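Local coordinates for putative aminooxidase (Propionibacterium acnes, PDB 2BA9), which probably isomerises polyunsaturated fatty acids, producing conjugated linoleic acid from linoleic acid, and binds flavin-adenine dinucleotide, at residues Ile70-Pro84 with Trp199-Leu212. Sequence-based numbering, arbitrary orientation.
Sequences IQEIMDRTGDKVDGP and WTWADGTQAMFEHL
The end of helix 68-77 with the loop after it packs against the first turns of helix 204-215 and the residues leading into it, in a partly buried contact near the flavin. Within the two segments the helix axes cross at 59°. Ile73 CD1 lies 3.8 Å from Phe209 CE1, and Ile73 CG2 meets Leu212 CD2. Helices 16-28 and 408-423 add Met23 and Cys412 to this apolar layer. Where helix 68-77 ends, Asp79 presents both carboxylate oxygens to His211. The single N-H of His211 ND1 is bifurcated between Asp79 OD1 at 2.8 Å and Asp79 OD2 at 3.0 Å, both close to the ring plane and on syn lone pairs; the OD2 branch is straighter. Thr77 OG1 donates to Asp79 OD2 at 2.6 Å, so OD2 accepts two bonds, on its syn and anti sides. Both segments lie in the flavin-containing amine oxidoreductase family region; the side chain of Phe209 is about 7 Å from the FAD. Met74 makes a Met-aromatic contact, its SD at the edge of Trp201, where NE1 donates a weak but nearly straight bond (169°). The bend at the end of Met74 (chi3 -83°) places Met74 CE 3.5 Å from Trp199 CZ3. Val81 CG2 sits over one face of Trp199 in a CH-pi contact. Beyond it, Ala202 N donates to Asp82 OD1, and Thr200 OG1 to Pro84 O.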
ATOM      1  N   ILE A  70      -7.003  10.165  -6.197  1.00 23.45           N
ATOM      2  CA  ILE A  70      -6.942   9.358  -7.421  1.00 23.98           C
ATOM      3  C   ILE A  70      -7.957   9.851  -8.454  1.00 24.25           C
ATOM      4  O   ILE A  70      -7.657   9.854  -9.644  1.00 24.69           O
ATOM      5  CB  ILE A  70      -7.120   7.834  -7.176  1.00 23.91           C
ATOM      6  CG1 ILE A  70      -6.080   7.327  -6.156  1.00 25.12           C
ATOM      7  CG2 ILE A  70      -6.996   7.062  -8.506  1.00 22.90           C
ATOM      8  CD1 ILE A  70      -4.630   7.857  -6.379  1.00 22.28           C
ATOM      9  N   GLN A  71      -9.134  10.305  -8.015  1.00 25.01           N
ATOM     10  CA  GLN A  71     -10.091  10.918  -8.943  1.00 25.08           C
ATOM     11  C   GLN A  71      -9.492  12.145  -9.625  1.00 25.44           C
ATOM     12  O   GLN A  71      -9.658  12.333 -10.837  1.00 25.87           O
ATOM     13  CB  GLN A  71     -11.393  11.303  -8.246  1.00 25.31           C
ATOM     14  CG  GLN A  71     -12.443  11.890  -9.193  1.00 25.12           C
ATOM     15  CD  GLN A  71     -12.805  10.941 -10.311  1.00 24.96           C
ATOM     16  OE1 GLN A  71     -13.376   9.878 -10.069  1.00 26.29           O
ATOM     17  NE2 GLN A  71     -12.469  11.312 -11.548  1.00 25.21           N
ATOM     18  N   GLU A  72      -8.792  12.973  -8.858  1.00 25.86           N
ATOM     19  CA  GLU A  72      -8.095  14.143  -9.428  1.00 26.11           C
ATOM     20  C   GLU A  72      -7.047  13.755 -10.481  1.00 26.25           C
ATOM     21  O   GLU A  72      -6.854  14.471 -11.486  1.00 25.31           O
ATOM     22  CB  GLU A  72      -7.417  14.953  -8.331  1.00 26.21           C
ATOM     23  CG  GLU A  72      -8.323  15.938  -7.626  1.00 27.68           C
ATOM     24  CD  GLU A  72      -7.589  16.677  -6.532  1.00 29.31           C
ATOM     25  OE1 GLU A  72      -6.386  16.965  -6.706  1.00 29.34           O
ATOM     26  OE2 GLU A  72      -8.211  16.959  -5.489  1.00 33.03           O
ATOM     27  N   ILE A  73      -6.374  12.632 -10.225  1.00 26.28           N
ATOM     28  CA  ILE A  73      -5.377  12.084 -11.133  1.00 26.68           C
ATOM     29  C   ILE A  73      -6.035  11.629 -12.425  1.00 27.09           C
ATOM     30  O   ILE A  73      -5.544  11.961 -13.504  1.00 28.09           O
ATOM     31  CB  ILE A  73      -4.573  10.911 -10.490  1.00 26.52           C
ATOM     32  CG1 ILE A  73      -3.697  11.425  -9.344  1.00 26.98           C
ATOM     33  CG2 ILE A  73      -3.697  10.217 -11.525  1.00 26.14           C
ATOM     34  CD1 ILE A  73      -2.973  10.325  -8.565  1.00 26.94           C
ATOM     35  N   MET A  74      -7.152  10.897 -12.330  1.00 27.22           N
ATOM     36  CA  MET A  74      -7.900  10.471 -13.530  1.00 26.72           C
ATOM     37  C   MET A  74      -8.433  11.670 -14.354  1.00 26.21           C
ATOM     38  O   MET A  74      -8.487  11.605 -15.586  1.00 26.12           O
ATOM     39  CB  MET A  74      -9.065   9.532 -13.160  1.00 26.88           C
ATOM     40  CG  MET A  74      -8.647   8.168 -12.607  1.00 27.31           C
ATOM     41  SD  MET A  74     -10.032   7.005 -12.439  1.00 28.40           S
ATOM     42  CE  MET A  74     -10.702   7.499 -10.852  1.00 26.81           C
ATOM     43  N   ASP A  75      -8.837  12.749 -13.678  1.00 25.50           N
ATOM     44  CA  ASP A  75      -9.320  13.956 -14.367  1.00 24.62           C
ATOM     45  C   ASP A  75      -8.213  14.494 -15.271  1.00 24.02           C
ATOM     46  O   ASP A  75      -8.458  14.949 -16.397  1.00 23.46           O
ATOM     47  CB  ASP A  75      -9.700  15.076 -13.392  1.00 24.41           C
ATOM     48  CG  ASP A  75     -10.886  14.742 -12.507  1.00 24.39           C
ATOM     49  OD1 ASP A  75     -11.666  13.810 -12.810  1.00 24.61           O
ATOM     50  OD2 ASP A  75     -11.033  15.448 -11.486  1.00 22.68           O
ATOM     51  N   ARG A  76      -6.994  14.452 -14.749  1.00 23.78           N
ATOM     52  CA  ARG A  76      -5.819  14.948 -15.467  1.00 23.62           C
ATOM     53  C   ARG A  76      -5.420  14.058 -16.648  1.00 23.40           C
ATOM     54  O   ARG A  76      -4.969  14.551 -17.689  1.00 23.73           O
ATOM     55  CB  ARG A  76      -4.649  15.077 -14.491  1.00 23.76           C
ATOM     56  CG  ARG A  76      -3.529  15.924 -15.023  1.00 24.04           C
ATOM     57  CD  ARG A  76      -2.408  16.058 -14.040  1.00 23.53           C
ATOM     58  NE  ARG A  76      -1.188  16.412 -14.745  1.00 23.24           N
ATOM     59  CZ  ARG A  76      -0.601  17.603 -14.756  1.00 24.29           C
ATOM     60  NH1 ARG A  76      -1.079  18.629 -14.049  1.00 24.07           N
ATOM     61  NH2 ARG A  76       0.501  17.758 -15.481  1.00 24.15           N
ATOM     62  N   THR A  77      -5.600  12.752 -16.504  1.00 23.16           N
ATOM     63  CA  THR A  77      -5.118  11.794 -17.520  1.00 23.49           C
ATOM     64  C   THR A  77      -6.189  11.365 -18.532  1.00 23.71           C
ATOM     65  O   THR A  77      -5.863  10.879 -19.622  1.00 23.97           O
ATOM     66  CB  THR A  77      -4.576  10.520 -16.859  1.00 23.45           C
ATOM     67  OG1 THR A  77      -5.616   9.907 -16.094  1.00 24.19           O
ATOM     68  CG2 THR A  77      -3.377  10.823 -15.948  1.00 22.86           C
ATOM     69  N   GLY A  78      -7.456  11.529 -18.160  1.00 24.09           N
ATOM     70  CA  GLY A  78      -8.581  11.074 -18.979  1.00 24.58           C
ATOM     71  C   GLY A  78      -8.986   9.635 -18.716  1.00 25.06           C
ATOM     72  O   GLY A  78      -9.848   9.096 -19.388  1.00 24.75           O
ATOM     73  N   ASP A  79      -8.373   9.002 -17.720  1.00 26.17           N
ATOM     74  CA  ASP A  79      -8.643   7.604 -17.430  1.00 26.44           C
ATOM     75  C   ASP A  79      -9.987   7.471 -16.730  1.00 26.84           C
ATOM     76  O   ASP A  79     -10.458   8.410 -16.087  1.00 27.39           O
ATOM     77  CB  ASP A  79      -7.524   7.009 -16.576  1.00 26.51           C
ATOM     78  CG  ASP A  79      -6.223   6.833 -17.359  1.00 26.88           C
ATOM     79  OD1 ASP A  79      -6.140   5.914 -18.192  1.00 28.11           O
ATOM     80  OD2 ASP A  79      -5.272   7.592 -17.121  1.00 27.03           O
ATOM     81  N   LYS A  80     -10.597   6.299 -16.869  1.00 27.09           N
ATOM     82  CA  LYS A  80     -11.905   6.025 -16.294  1.00 27.34           C
ATOM     83  C   LYS A  80     -11.833   4.737 -15.510  1.00 27.30           C
ATOM     84  O   LYS A  80     -11.029   3.853 -15.813  1.00 27.12           O
ATOM     85  CB  LYS A  80     -12.977   5.861 -17.390  1.00 27.27           C
ATOM     86  CG  LYS A  80     -12.960   6.907 -18.492  1.00 28.36           C
ATOM     87  CD  LYS A  80     -13.395   8.269 -17.988  1.00 29.86           C
ATOM     88  CE  LYS A  80     -13.512   9.281 -19.117  1.00 30.08           C
ATOM     89  NZ  LYS A  80     -13.863  10.641 -18.591  1.00 30.61           N
ATOM     90  N   VAL A  81     -12.709   4.631 -14.517  1.00 27.66           N
ATOM     91  CA  VAL A  81     -12.920   3.381 -13.798  1.00 27.99           C
ATOM     92  C   VAL A  81     -13.707   2.455 -14.736  1.00 27.66           C
ATOM     93  O   VAL A  81     -14.916   2.607 -14.888  1.00 27.76           O
ATOM     94  CB  VAL A  81     -13.680   3.635 -12.463  1.00 28.03           C
ATOM     95  CG1 VAL A  81     -13.979   2.309 -11.740  1.00 28.96           C
ATOM     96  CG2 VAL A  81     -12.881   4.569 -11.570  1.00 27.65           C
ATOM     97  N   ASP A  82     -13.013   1.522 -15.383  1.00 27.56           N
ATOM     98  CA  ASP A  82     -13.630   0.698 -16.435  1.00 27.54           C
ATOM     99  C   ASP A  82     -13.269  -0.790 -16.368  1.00 27.64           C
ATOM    100  O   ASP A  82     -13.443  -1.502 -17.336  1.00 27.03           O
ATOM    101  CB  ASP A  82     -13.282   1.267 -17.826  1.00 27.05           C
ATOM    102  CG  ASP A  82     -11.761   1.394 -18.069  1.00 27.12           C
ATOM    103  OD1 ASP A  82     -10.956   0.881 -17.258  1.00 27.35           O
ATOM    104  OD2 ASP A  82     -11.366   2.016 -19.086  1.00 23.93           O
ATOM    105  N   GLY A  83     -12.790  -1.257 -15.218  1.00 28.45           N
ATOM    106  CA  GLY A  83     -12.357  -2.644 -15.065  1.00 28.81           C
ATOM    107  C   GLY A  83     -13.495  -3.621 -14.793  1.00 29.57           C
ATOM    108  O   GLY A  83     -14.643  -3.220 -14.589  1.00 29.13           O
ATOM    109  N   PRO A  84     -13.183  -4.926 -14.779  1.00 30.21           N
ATOM    110  CA  PRO A  84     -14.241  -5.895 -14.496  1.00 30.80           C
ATOM    111  C   PRO A  84     -14.690  -5.824 -13.034  1.00 31.39           C
ATOM    112  O   PRO A  84     -13.870  -5.586 -12.139  1.00 31.81           O
ATOM    113  CB  PRO A  84     -13.604  -7.253 -14.835  1.00 31.02           C
ATOM    114  CG  PRO A  84     -12.160  -7.009 -15.119  1.00 30.22           C
ATOM    115  CD  PRO A  84     -11.864  -5.551 -14.989  1.00 30.38           C
ATOM    116  N   TRP A 199     -13.562   0.225  -7.269  1.00 28.97           N
ATOM    117  CA  TRP A 199     -13.015   0.556  -8.585  1.00 28.14           C
ATOM    118  C   TRP A 199     -11.968  -0.456  -9.036  1.00 27.33           C
ATOM    119  O   TRP A 199     -11.144  -0.911  -8.243  1.00 27.40           O
ATOM    120  CB  TRP A 199     -12.337   1.923  -8.576  1.00 28.37           C
ATOM    121  CG  TRP A 199     -13.191   3.080  -8.237  1.00 28.62           C
ATOM    122  CD1 TRP A 199     -14.549   3.122  -8.173  1.00 29.08           C
ATOM    123  CD2 TRP A 199     -12.732   4.404  -7.955  1.00 29.59           C
ATOM    124  NE1 TRP A 199     -14.961   4.387  -7.849  1.00 29.52           N
ATOM    125  CE2 TRP A 199     -13.863   5.193  -7.712  1.00 29.21           C
ATOM    126  CE3 TRP A 199     -11.461   4.997  -7.886  1.00 28.64           C
ATOM    127  CZ2 TRP A 199     -13.771   6.549  -7.411  1.00 29.49           C
ATOM    128  CZ3 TRP A 199     -11.369   6.328  -7.584  1.00 28.70           C
ATOM    129  CH2 TRP A 199     -12.513   7.097  -7.350  1.00 29.30           C
ATOM    130  N   THR A 200     -12.007  -0.790 -10.321  1.00 26.41           N
ATOM    131  CA  THR A 200     -10.949  -1.535 -10.992  1.00 25.12           C
ATOM    132  C   THR A 200     -10.746  -0.900 -12.355  1.00 24.96           C
ATOM    133  O   THR A 200     -11.591  -0.136 -12.831  1.00 23.94           O
ATOM    134  CB  THR A 200     -11.284  -3.035 -11.212  1.00 24.82           C
ATOM    135  OG1 THR A 200     -12.413  -3.172 -12.091  1.00 24.13           O
ATOM    136  CG2 THR A 200     -11.581  -3.739  -9.889  1.00 24.02           C
ATOM    137  N   TRP A 201      -9.631  -1.246 -12.990  1.00 24.74           N
ATOM    138  CA  TRP A 201      -9.252  -0.654 -14.267  1.00 24.73           C
ATOM    139  C   TRP A 201      -8.946  -1.759 -15.273  1.00 24.56           C
ATOM    140  O   TRP A 201      -8.154  -2.656 -14.977  1.00 23.52           O
ATOM    141  CB  TRP A 201      -8.042   0.265 -14.047  1.00 25.00           C
ATOM    142  CG  TRP A 201      -8.396   1.460 -13.212  1.00 25.17           C
ATOM    143  CD1 TRP A 201      -8.817   2.674 -13.667  1.00 26.05           C
ATOM    144  CD2 TRP A 201      -8.402   1.546 -11.789  1.00 24.47           C
ATOM    145  NE1 TRP A 201      -9.062   3.517 -12.621  1.00 24.69           N
ATOM    146  CE2 TRP A 201      -8.821   2.850 -11.453  1.00 25.33           C
ATOM    147  CE3 TRP A 201      -8.079   0.657 -10.764  1.00 25.52           C
ATOM    148  CZ2 TRP A 201      -8.932   3.286 -10.129  1.00 25.03           C
ATOM    149  CZ3 TRP A 201      -8.192   1.088  -9.448  1.00 25.73           C
ATOM    150  CH2 TRP A 201      -8.609   2.397  -9.144  1.00 25.58           C
ATOM    151  N   ALA A 202      -9.588  -1.697 -16.443  1.00 25.01           N
ATOM    152  CA  ALA A 202      -9.388  -2.687 -17.528  1.00 25.09           C
ATOM    153  C   ALA A 202      -7.928  -2.802 -17.930  1.00 25.29           C
ATOM    154  O   ALA A 202      -7.412  -3.909 -18.118  1.00 24.67           O
ATOM    155  CB  ALA A 202     -10.229  -2.332 -18.773  1.00 25.06           C
ATOM    156  N   ASP A 203      -7.275  -1.646 -18.052  1.00 25.83           N
ATOM    157  CA  ASP A 203      -5.871  -1.567 -18.459  1.00 26.09           C
ATOM    158  C   ASP A 203      -4.936  -1.522 -17.263  1.00 25.31           C
ATOM    159  O   ASP A 203      -3.767  -1.149 -17.388  1.00 25.12           O
ATOM    160  CB  ASP A 203      -5.652  -0.360 -19.377  1.00 26.67           C
ATOM    161  CG  ASP A 203      -6.195  -0.600 -20.782  1.00 29.66           C
ATOM    162  OD1 ASP A 203      -5.668  -1.511 -21.484  1.00 33.40           O
ATOM    163  OD2 ASP A 203      -7.146   0.111 -21.181  1.00 31.62           O
ATOM    164  N   GLY A 204      -5.453  -1.903 -16.103  1.00 24.60           N
ATOM    165  CA  GLY A 204      -4.645  -2.037 -14.904  1.00 24.53           C
ATOM    166  C   GLY A 204      -4.440  -0.749 -14.133  1.00 24.53           C
ATOM    167  O   GLY A 204      -4.524   0.358 -14.703  1.00 23.47           O
ATOM    168  N   THR A 205      -4.180  -0.893 -12.832  1.00 24.63           N
ATOM    169  CA  THR A 205      -3.910   0.261 -11.994  1.00 25.19           C
ATOM    170  C   THR A 205      -2.680   1.007 -12.533  1.00 25.18           C
ATOM    171  O   THR A 205      -2.622   2.230 -12.435  1.00 25.15           O
ATOM    172  CB  THR A 205      -3.717  -0.099 -10.501  1.00 25.14           C
ATOM    173  OG1 THR A 205      -2.714  -1.114 -10.372  1.00 27.88           O
ATOM    174  CG2 THR A 205      -5.017  -0.598  -9.879  1.00 25.07           C
ATOM    175  N   GLN A 206      -1.730   0.281 -13.140  1.00 24.83           N
ATOM    176  CA  GLN A 206      -0.499   0.900 -13.647  1.00 24.75           C
ATOM    177  C   GLN A 206      -0.776   1.935 -14.747  1.00 24.79           C
ATOM    178  O   GLN A 206      -0.073   2.939 -14.840  1.00 24.07           O
ATOM    179  CB  GLN A 206       0.471  -0.164 -14.161  1.00 24.89           C
ATOM    180  CG  GLN A 206       1.849   0.391 -14.586  1.00 25.34           C
ATOM    181  CD  GLN A 206       2.833  -0.685 -15.033  1.00 26.23           C
ATOM    182  OE1 GLN A 206       2.431  -1.782 -15.453  1.00 27.02           O
ATOM    183  NE2 GLN A 206       4.133  -0.378 -14.936  1.00 24.05           N
ATOM    184  N   ALA A 207      -1.820   1.697 -15.551  1.00 24.90           N
ATOM    185  CA  ALA A 207      -2.105   2.512 -16.741  1.00 25.15           C
ATOM    186  C   ALA A 207      -2.204   4.003 -16.458  1.00 25.47           C
ATOM    187  O   ALA A 207      -1.635   4.806 -17.185  1.00 25.41           O
ATOM    188  CB  ALA A 207      -3.388   2.036 -17.419  1.00 25.01           C
ATOM    189  N   MET A 208      -2.948   4.365 -15.410  1.00 25.37           N
ATOM    190  CA  MET A 208      -3.215   5.767 -15.109  1.00 25.68           C
ATOM    191  C   MET A 208      -1.994   6.526 -14.582  1.00 25.53           C
ATOM    192  O   MET A 208      -1.905   7.741 -14.726  1.00 25.36           O
ATOM    193  CB  MET A 208      -4.403   5.906 -14.137  1.00 25.97           C
ATOM    194  CG  MET A 208      -4.236   5.241 -12.772  1.00 26.99           C
ATOM    195  SD  MET A 208      -5.851   4.941 -11.994  1.00 27.49           S
ATOM    196  CE  MET A 208      -5.364   4.078 -10.484  1.00 26.17           C
ATOM    197  N   PHE A 209      -1.060   5.810 -13.971  1.00 25.70           N
ATOM    198  CA  PHE A 209       0.193   6.406 -13.536  1.00 25.64           C
ATOM    199  C   PHE A 209       1.197   6.485 -14.695  1.00 25.47           C
ATOM    200  O   PHE A 209       2.017   7.394 -14.751  1.00 25.49           O
ATOM    201  CB  PHE A 209       0.743   5.643 -12.344  1.00 25.60           C
ATOM    202  CG  PHE A 209      -0.105   5.779 -11.122  1.00 25.83           C
ATOM    203  CD1 PHE A 209      -0.135   6.984 -10.410  1.00 27.59           C
ATOM    204  CD2 PHE A 209      -0.907   4.737 -10.702  1.00 26.31           C
ATOM    205  CE1 PHE A 209      -0.939   7.137  -9.275  1.00 26.78           C
ATOM    206  CE2 PHE A 209      -1.704   4.871  -9.574  1.00 27.14           C
ATOM    207  CZ  PHE A 209      -1.717   6.077  -8.849  1.00 26.35           C
ATOM    208  N   GLU A 210       1.116   5.543 -15.633  1.00 25.35           N
ATOM    209  CA  GLU A 210       1.847   5.692 -16.888  1.00 25.11           C
ATOM    210  C   GLU A 210       1.365   6.959 -17.594  1.00 25.33           C
ATOM    211  O   GLU A 210       2.168   7.795 -18.000  1.00 26.06           O
ATOM    212  CB  GLU A 210       1.690   4.447 -17.767  1.00 25.16           C
ATOM    213  CG  GLU A 210       2.407   3.247 -17.198  1.00 24.80           C
ATOM    214  CD  GLU A 210       2.140   1.952 -17.955  1.00 24.39           C
ATOM    215  OE1 GLU A 210       1.011   1.709 -18.444  1.00 23.27           O
ATOM    216  OE2 GLU A 210       3.075   1.145 -18.014  1.00 25.89           O
ATOM    217  N   HIS A 211       0.051   7.144 -17.669  1.00 25.08           N
ATOM    218  CA  HIS A 211      -0.504   8.322 -18.330  1.00 24.59           C
ATOM    219  C   HIS A 211      -0.258   9.622 -17.551  1.00 24.20           C
ATOM    220  O   HIS A 211      -0.002  10.661 -18.148  1.00 23.79           O
ATOM    221  CB  HIS A 211      -1.989   8.142 -18.567  1.00 25.13           C
ATOM    222  CG  HIS A 211      -2.326   6.914 -19.346  1.00 26.67           C
ATOM    223  ND1 HIS A 211      -3.548   6.290 -19.248  1.00 27.12           N
ATOM    224  CD2 HIS A 211      -1.589   6.173 -20.211  1.00 27.73           C
ATOM    225  CE1 HIS A 211      -3.560   5.233 -20.040  1.00 27.90           C
ATOM    226  NE2 HIS A 211      -2.382   5.138 -20.631  1.00 27.00           N
ATOM    227  N   LEU A 212      -0.332   9.568 -16.225  1.00 23.66           N
ATOM    228  CA  LEU A 212       0.008  10.726 -15.410  1.00 23.38           C
ATOM    229  C   LEU A 212       1.424  11.225 -15.721  1.00 23.01           C
ATOM    230  O   LEU A 212       1.649  12.433 -15.876  1.00 22.67           O
ATOM    231  CB  LEU A 212      -0.110  10.407 -13.909  1.00 23.34           C
ATOM    232  CG  LEU A 212       0.316  11.521 -12.932  1.00 22.65           C
ATOM    233  CD1 LEU A 212      -0.487  12.836 -13.148  1.00 22.73           C
ATOM    234  CD2 LEU A 212       0.194  11.031 -11.502  1.00 20.58           C
TER
HETATM  235  O   HOH W   1      -8.430   0.919 -17.902  1.00 21.08           O
HETATM  236  O   HOH W   2      -9.623   0.969 -20.667  1.00 30.80           O